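Local coordinates for beta-microseminoprotein (Homo sapiens, PDB 3IX0) that is a secreted seminal plasma protein that forms homodimers, interacts with PI16 and probably binds immunoglobulins, at residues L52-Q65 and F68-K80. Numbering follows the deposited sequence.
Sequences LVSTPVGYDKDNCQ and FKKEDCKYIVVEK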
loop_
_atom_site.group_PDB
_atom_site.type_symbol
_atom_site.label_atom_id
_atom_site.label_comp_id
_atom_site.label_asym_id
_atom_site.label_seq_id
_atom_site.Cartn_x
_atom_site.Cartn_y
_atom_site.Cartn_z
ATOM N N LEU B 52 -8.394 -2.331 -0.048
ATOM C CA LEU B 52 -8.480 -3.782 -0.162
ATOM C C LEU B 52 -8.440 -4.254 -1.615
ATOM O O LEU B 52 -8.405 -5.452 -1.882
ATOM C CB LEU B 52 -9.723 -4.297 0.552
ATOM C CG LEU B 52 -9.629 -4.045 2.061
ATOM C CD1 LEU B 52 -11.012 -4.013 2.695
ATOM C CD2 LEU B 52 -8.718 -5.080 2.722
ATOM N N VAL B 53 -8.436 -3.314 -2.559
ATOM C CA VAL B 53 -8.614 -3.699 -3.959
ATOM C C VAL B 53 -7.301 -3.988 -4.671
ATOM O O VAL B 53 -6.442 -3.124 -4.773
ATOM C CB VAL B 53 -9.381 -2.630 -4.776
ATOM C CG1 VAL B 53 -9.589 -3.119 -6.219
ATOM C CG2 VAL B 53 -10.715 -2.303 -4.110
ATOM N N SER B 54 -7.166 -5.207 -5.184
ATOM C CA SER B 54 -6.063 -5.545 -6.061
ATOM C C SER B 54 -6.400 -5.243 -7.536
ATOM O O SER B 54 -7.340 -5.799 -8.103
ATOM C CB SER B 54 -5.699 -7.019 -5.889
ATOM O OG SER B 54 -4.367 -7.223 -6.285
ATOM N N THR B 55 -5.625 -4.355 -8.145
ATOM C CA THR B 55 -5.842 -3.932 -9.528
ATOM C C THR B 55 -5.005 -4.751 -10.504
ATOM O O THR B 55 -3.783 -4.726 -10.444
ATOM C CB THR B 55 -5.454 -2.441 -9.699
ATOM O OG1 THR B 55 -6.115 -1.674 -8.700
ATOM C CG2 THR B 55 -5.838 -1.908 -11.082
ATOM N N PRO B 56 -5.661 -5.482 -11.412
ATOM C CA PRO B 56 -4.914 -6.224 -12.433
ATOM C C PRO B 56 -4.319 -5.253 -13.433
ATOM O O PRO B 56 -5.034 -4.395 -13.925
ATOM C CB PRO B 56 -5.997 -7.050 -13.125
ATOM C CG PRO B 56 -7.274 -6.186 -12.907
ATOM C CD PRO B 56 -7.117 -5.710 -11.500
ATOM N N VAL B 57 -3.038 -5.404 -13.744
ATOM C CA VAL B 57 -2.350 -4.470 -14.631
ATOM C C VAL B 57 -1.650 -5.196 -15.779
ATOM O O VAL B 57 -1.274 -4.584 -16.780
ATOM C CB VAL B 57 -1.347 -3.572 -13.858
ATOM C CG1 VAL B 57 -2.094 -2.596 -12.958
ATOM C CG2 VAL B 57 -0.375 -4.426 -13.026
ATOM N N GLY B 58 -1.492 -6.506 -15.644
ATOM C CA GLY B 58 -0.866 -7.285 -16.694
ATOM C C GLY B 58 -1.804 -8.322 -17.281
ATOM O O GLY B 58 -2.086 -9.354 -16.669
ATOM N N TYR B 59 -2.280 -8.037 -18.483
ATOM C CA TYR B 59 -3.127 -8.952 -19.224
ATOM C C TYR B 59 -3.265 -8.415 -20.644
ATOM O O TYR B 59 -2.810 -7.311 -20.939
ATOM C CB TYR B 59 -4.505 -9.065 -18.569
ATOM C CG TYR B 59 -5.202 -7.731 -18.393
ATOM C CD1 TYR B 59 -6.014 -7.218 -19.390
ATOM C CD2 TYR B 59 -5.045 -6.983 -17.221
ATOM C CE1 TYR B 59 -6.657 -6.014 -19.232
ATOM C CE2 TYR B 59 -5.686 -5.769 -17.055
ATOM C CZ TYR B 59 -6.489 -5.288 -18.063
ATOM O OH TYR B 59 -7.129 -4.082 -17.927
ATOM N N ASP B 60 -3.910 -9.198 -21.500
ATOM C CA ASP B 60 -4.136 -8.853 -22.897
ATOM C C ASP B 60 -5.190 -7.760 -23.043
ATOM O O ASP B 60 -6.391 -8.045 -23.049
ATOM C CB ASP B 60 -4.613 -10.106 -23.622
ATOM C CG ASP B 60 -4.816 -9.893 -25.108
ATOM O OD1 ASP B 60 -4.928 -8.737 -25.582
ATOM O OD2 ASP B 60 -4.881 -10.912 -25.799
ATOM N N LYS B 61 -4.739 -6.518 -23.178
ATOM C CA LYS B 61 -5.649 -5.384 -23.204
ATOM C C LYS B 61 -6.430 -5.294 -24.506
ATOM O O LYS B 61 -7.464 -4.629 -24.566
ATOM C CB LYS B 61 -4.904 -4.078 -22.927
ATOM C CG LYS B 61 -4.463 -3.934 -21.471
ATOM C CD LYS B 61 -4.258 -2.478 -21.082
ATOM C CE LYS B 61 -3.780 -2.366 -19.648
ATOM N NZ LYS B 61 -2.714 -3.369 -19.366
ATOM N N ASP B 62 -5.938 -5.968 -25.541
ATOM C CA ASP B 62 -6.655 -6.013 -26.809
ATOM C C ASP B 62 -7.935 -6.812 -26.697
ATOM O O ASP B 62 -8.999 -6.342 -27.066
ATOM C CB ASP B 62 -5.783 -6.626 -27.896
ATOM C CG ASP B 62 -4.528 -5.839 -28.122
ATOM O OD1 ASP B 62 -4.626 -4.595 -28.259
ATOM O OD2 ASP B 62 -3.448 -6.465 -28.138
ATOM N N ASN B 63 -7.826 -8.023 -26.177
ATOM C CA ASN B 63 -8.958 -8.935 -26.172
ATOM C C ASN B 63 -9.723 -9.027 -24.842
ATOM O O ASN B 63 -10.812 -9.595 -24.795
ATOM C CB ASN B 63 -8.484 -10.311 -26.623
ATOM C CG ASN B 63 -7.884 -10.283 -28.008
ATOM O OD1 ASN B 63 -8.555 -9.914 -28.972
ATOM N ND2 ASN B 63 -6.610 -10.667 -28.122
ATOM N N CYS B 64 -9.161 -8.438 -23.785
ATOM C CA CYS B 64 -9.708 -8.563 -22.442
ATOM C C CYS B 64 -9.881 -7.208 -21.778
ATOM O O CYS B 64 -9.180 -6.258 -22.089
ATOM C CB CYS B 64 -8.783 -9.414 -21.560
ATOM S SG CYS B 64 -8.419 -11.063 -22.176
ATOM N N GLN B 65 -10.800 -7.130 -20.832
ATOM C CA GLN B 65 -11.013 -5.907 -20.106
ATOM C C GLN B 65 -11.147 -6.240 -18.620
ATOM O O GLN B 65 -11.521 -7.357 -18.257
ATOM C CB GLN B 65 -12.285 -5.193 -20.606
ATOM C CG GLN B 65 -13.571 -5.921 -20.271
ATOM C CD GLN B 65 -14.820 -5.281 -20.898
ATOM O OE1 GLN B 65 -14.898 -4.068 -21.072
ATOM N NE2 GLN B 65 -15.805 -6.110 -21.215
ATOM N N PHE B 68 -14.734 -3.737 -12.483
ATOM C CA PHE B 68 -14.707 -3.614 -11.036
ATOM C C PHE B 68 -16.016 -4.104 -10.445
ATOM O O PHE B 68 -17.070 -3.728 -10.921
ATOM C CB PHE B 68 -14.501 -2.145 -10.641
ATOM C CG PHE B 68 -14.426 -1.926 -9.155
ATOM C CD1 PHE B 68 -13.524 -2.640 -8.385
ATOM C CD2 PHE B 68 -15.259 -1.010 -8.528
ATOM C CE1 PHE B 68 -13.457 -2.452 -7.017
ATOM C CE2 PHE B 68 -15.187 -0.817 -7.168
ATOM C CZ PHE B 68 -14.287 -1.542 -6.410
ATOM N N LYS B 69 -15.947 -4.932 -9.409
ATOM C CA LYS B 69 -17.149 -5.360 -8.690
ATOM C C LYS B 69 -17.116 -4.778 -7.279
ATOM O O LYS B 69 -16.494 -5.349 -6.382
ATOM C CB LYS B 69 -17.207 -6.887 -8.607
ATOM C CG LYS B 69 -16.990 -7.610 -9.925
ATOM C CD LYS B 69 -18.310 -8.048 -10.540
ATOM C CE LYS B 69 -18.693 -7.179 -11.730
ATOM N NZ LYS B 69 -19.579 -7.917 -12.675
ATOM N N LYS B 70 -17.783 -3.641 -7.096
ATOM C CA LYS B 70 -17.693 -2.879 -5.869
ATOM C C LYS B 70 -18.015 -3.749 -4.673
ATOM O O LYS B 70 -17.264 -3.775 -3.701
ATOM C CB LYS B 70 -18.634 -1.668 -5.923
ATOM C CG LYS B 70 -18.386 -0.637 -4.824
ATOM C CD LYS B 70 -18.434 0.794 -5.371
ATOM C CE LYS B 70 -19.852 1.356 -5.466
ATOM N NZ LYS B 70 -20.314 1.979 -4.188
ATOM N N GLU B 71 -19.133 -4.463 -4.767
ATOM C CA GLU B 71 -19.658 -5.270 -3.671
ATOM C C GLU B 71 -18.657 -6.305 -3.167
ATOM O O GLU B 71 -18.720 -6.719 -2.021
ATOM C CB GLU B 71 -20.962 -5.961 -4.102
ATOM C CG GLU B 71 -20.838 -6.828 -5.381
ATOM C CD GLU B 71 -20.829 -6.027 -6.705
ATOM O OE1 GLU B 71 -20.594 -6.646 -7.761
ATOM O OE2 GLU B 71 -21.058 -4.795 -6.707
ATOM N N ASP B 72 -17.732 -6.722 -4.018
ATOM C CA ASP B 72 -16.728 -7.701 -3.597
ATOM C C ASP B 72 -15.347 -7.051 -3.509
ATOM O O ASP B 72 -14.331 -7.743 -3.362
ATOM C CB ASP B 72 -16.659 -8.859 -4.599
ATOM C CG ASP B 72 -17.931 -9.742 -4.599
ATOM O OD1 ASP B 72 -18.629 -9.828 -3.570
ATOM O OD2 ASP B 72 -18.222 -10.369 -5.639
ATOM N N CYS B 73 -15.311 -5.729 -3.645
ATOM C CA CYS B 73 -14.055 -5.003 -3.621
ATOM C C CYS B 73 -12.999 -5.691 -4.450
ATOM O O CYS B 73 -11.869 -5.861 -3.989
ATOM C CB CYS B 73 -13.550 -4.876 -2.188
ATOM S SG CYS B 73 -14.593 -3.862 -1.227
ATOM N N LYS B 74 -13.356 -6.107 -5.659
ATOM C CA LYS B 74 -12.367 -6.732 -6.535
ATOM C C LYS B 74 -12.664 -6.531 -8.016
ATOM O O LYS B 74 -13.757 -6.117 -8.399
ATOM C CB LYS B 74 -12.282 -8.237 -6.247
ATOM C CG LYS B 74 -13.573 -9.003 -6.583
ATOM C CD LYS B 74 -13.317 -10.493 -6.793
ATOM C CE LYS B 74 -14.569 -11.194 -7.314
ATOM N NZ LYS B 74 -14.399 -12.673 -7.389
ATOM N N TYR B 75 -11.683 -6.861 -8.845
ATOM C CA TYR B 75 -11.859 -6.872 -10.291
ATOM C C TYR B 75 -12.011 -8.282 -10.820
ATOM O O TYR B 75 -11.450 -9.217 -10.281
ATOM C CB TYR B 75 -10.632 -6.303 -10.980
ATOM C CG TYR B 75 -10.518 -4.821 -10.924
ATOM C CD1 TYR B 75 -9.796 -4.198 -9.905
ATOM C CD2 TYR B 75 -11.106 -4.032 -11.898
ATOM C CE1 TYR B 75 -9.671 -2.819 -9.860
ATOM C CE2 TYR B 75 -10.988 -2.641 -11.864
ATOM C CZ TYR B 75 -10.277 -2.050 -10.846
ATOM O OH TYR B 75 -10.171 -0.690 -10.817
ATOM N N ILE B 76 -12.755 -8.415 -11.905
ATOM C CA ILE B 76 -12.648 -9.586 -12.743
ATOM C C ILE B 76 -12.005 -9.130 -14.050
ATOM O O ILE B 76 -12.020 -7.941 -14.376
ATOM C CB ILE B 76 -14.017 -10.245 -12.994
ATOM C CG1 ILE B 76 -15.003 -9.251 -13.611
ATOM C CG2 ILE B 76 -14.576 -10.803 -11.687
ATOM C CD1 ILE B 76 -16.174 -9.923 -14.327
ATOM N N VAL B 77 -11.404 -10.065 -14.767
ATOM C CA VAL B 77 -10.769 -9.759 -16.043
ATOM C C VAL B 77 -11.266 -10.761 -17.063
ATOM O O VAL B 77 -11.054 -11.965 -16.917
ATOM C CB VAL B 77 -9.252 -9.832 -15.978
ATOM C CG1 VAL B 77 -8.665 -9.458 -17.321
ATOM C CG2 VAL B 77 -8.721 -8.906 -14.854
ATOM N N VAL B 78 -11.926 -10.245 -18.096
ATOM C CA VAL B 78 -12.756 -11.066 -18.951
ATOM C C VAL B 78 -12.626 -10.684 -20.417
ATOM O O VAL B 78 -12.136 -9.614 -20.762
ATOM C CB VAL B 78 -14.226 -10.980 -18.508
ATOM C CG1 VAL B 78 -14.387 -11.560 -17.116
ATOM C CG2 VAL B 78 -14.714 -9.541 -18.516
ATOM N N GLU B 79 -13.053 -11.586 -21.283
ATOM C CA GLU B 79 -12.996 -11.345 -22.712
ATOM C C GLU B 79 -13.982 -10.255 -23.127
ATOM O O GLU B 79 -15.144 -10.250 -22.690
ATOM C CB GLU B 79 -13.281 -12.637 -23.468
ATOM C CG GLU B 79 -12.144 -13.641 -23.398
ATOM C CD GLU B 79 -12.426 -14.919 -24.191
ATOM O OE1 GLU B 79 -13.400 -14.959 -24.984
ATOM O OE2 GLU B 79 -11.662 -15.886 -24.021
ATOM N N LYS B 80 -13.502 -9.332 -23.959
ATOM C CA LYS B 80 -14.366 -8.301 -24.534
ATOM C C LYS B 80 -15.540 -8.892 -25.321
ATOM O O LYS B 80 -16.691 -8.461 -25.153
ATOM C CB LYS B 80 -13.561 -7.334 -25.393
ATOM C CG LYS B 80 -12.580 -6.463 -24.588
ATOM C CD LYS B 80 -11.807 -5.540 -25.515
ATOM C CE LYS B 80 -10.838 -4.645 -24.762
ATOM N NZ LYS B 80 -9.892 -3.964 -25.703
HETATM O O HOH W 1 -9.415 -7.291 -4.724
HETATM O O HOH W 2 -9.105 -7.529 -7.393
HETATM O O HOH W 3 -8.012 -0.167 -9.364
HETATM O O HOH W 4 -17.267 -6.194 -23.432
#
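Phe68 and Val53 meet at the start of a packing seam in the C-terminal half of this disulfide-rich, all-beta protein, where the beta hairpin of strands 64-69 and 74-79 faces strand 55-58. CE1, at the rim of the Phe68 ring, lies 4.0 Å from Val53 CG2. Cys73, disulfide-bonded to Cys37, offers its carbonyl O to a water that also accepts from Ser54 N. A second water links Tyr75 N with Ser54 O, so the two segments are joined here through water.

Tyr75 reaches into the seam with CG beside its backbone N (chi1 -76°), and Phe68 CD1 sits over the centre of one ring face. Ser54 O approaches the ring edge, while Pro56 CD lies 3.5 Å from Tyr75 CD1 and Val53 CG1 packs on CE1. Tyrosine suits this place: its ring packs on several neighbours, and its polar end can meet water, one lying between Tyr75 OH and Thr55 OG1. Cutting Tyr75 back to an alanine removes the ring, which would probably leave Phe68, Val53 and Pro56 without their shared packing partner.

Val77 fits next because its two methyls serve different neighbours: CG2 packs 3.6 Å from Pro56 CG, and CG1 makes a CH-pi contact over a Tyr59 face, 4.2 Å from the centroid. Val78 and Gln65 form an antiparallel hydrogen-bonded pair, Gln65 N to Val78 O being 2.8 Å and Val78 N to Gln65 O 2.9 Å; their side chains share a sheet face, where Val78 CG2 approaches Gln65 CG.

Lys80 closes the contact: its backbone N donates to Asn63 O, and its long, extended chain carries the ammonium back along the 61-63 turn. There NZ donates to Lys61 O in the carbonyl plane at 2.8 Å, and to Asp62 O from above the carbonyl plane at 2.9 Å.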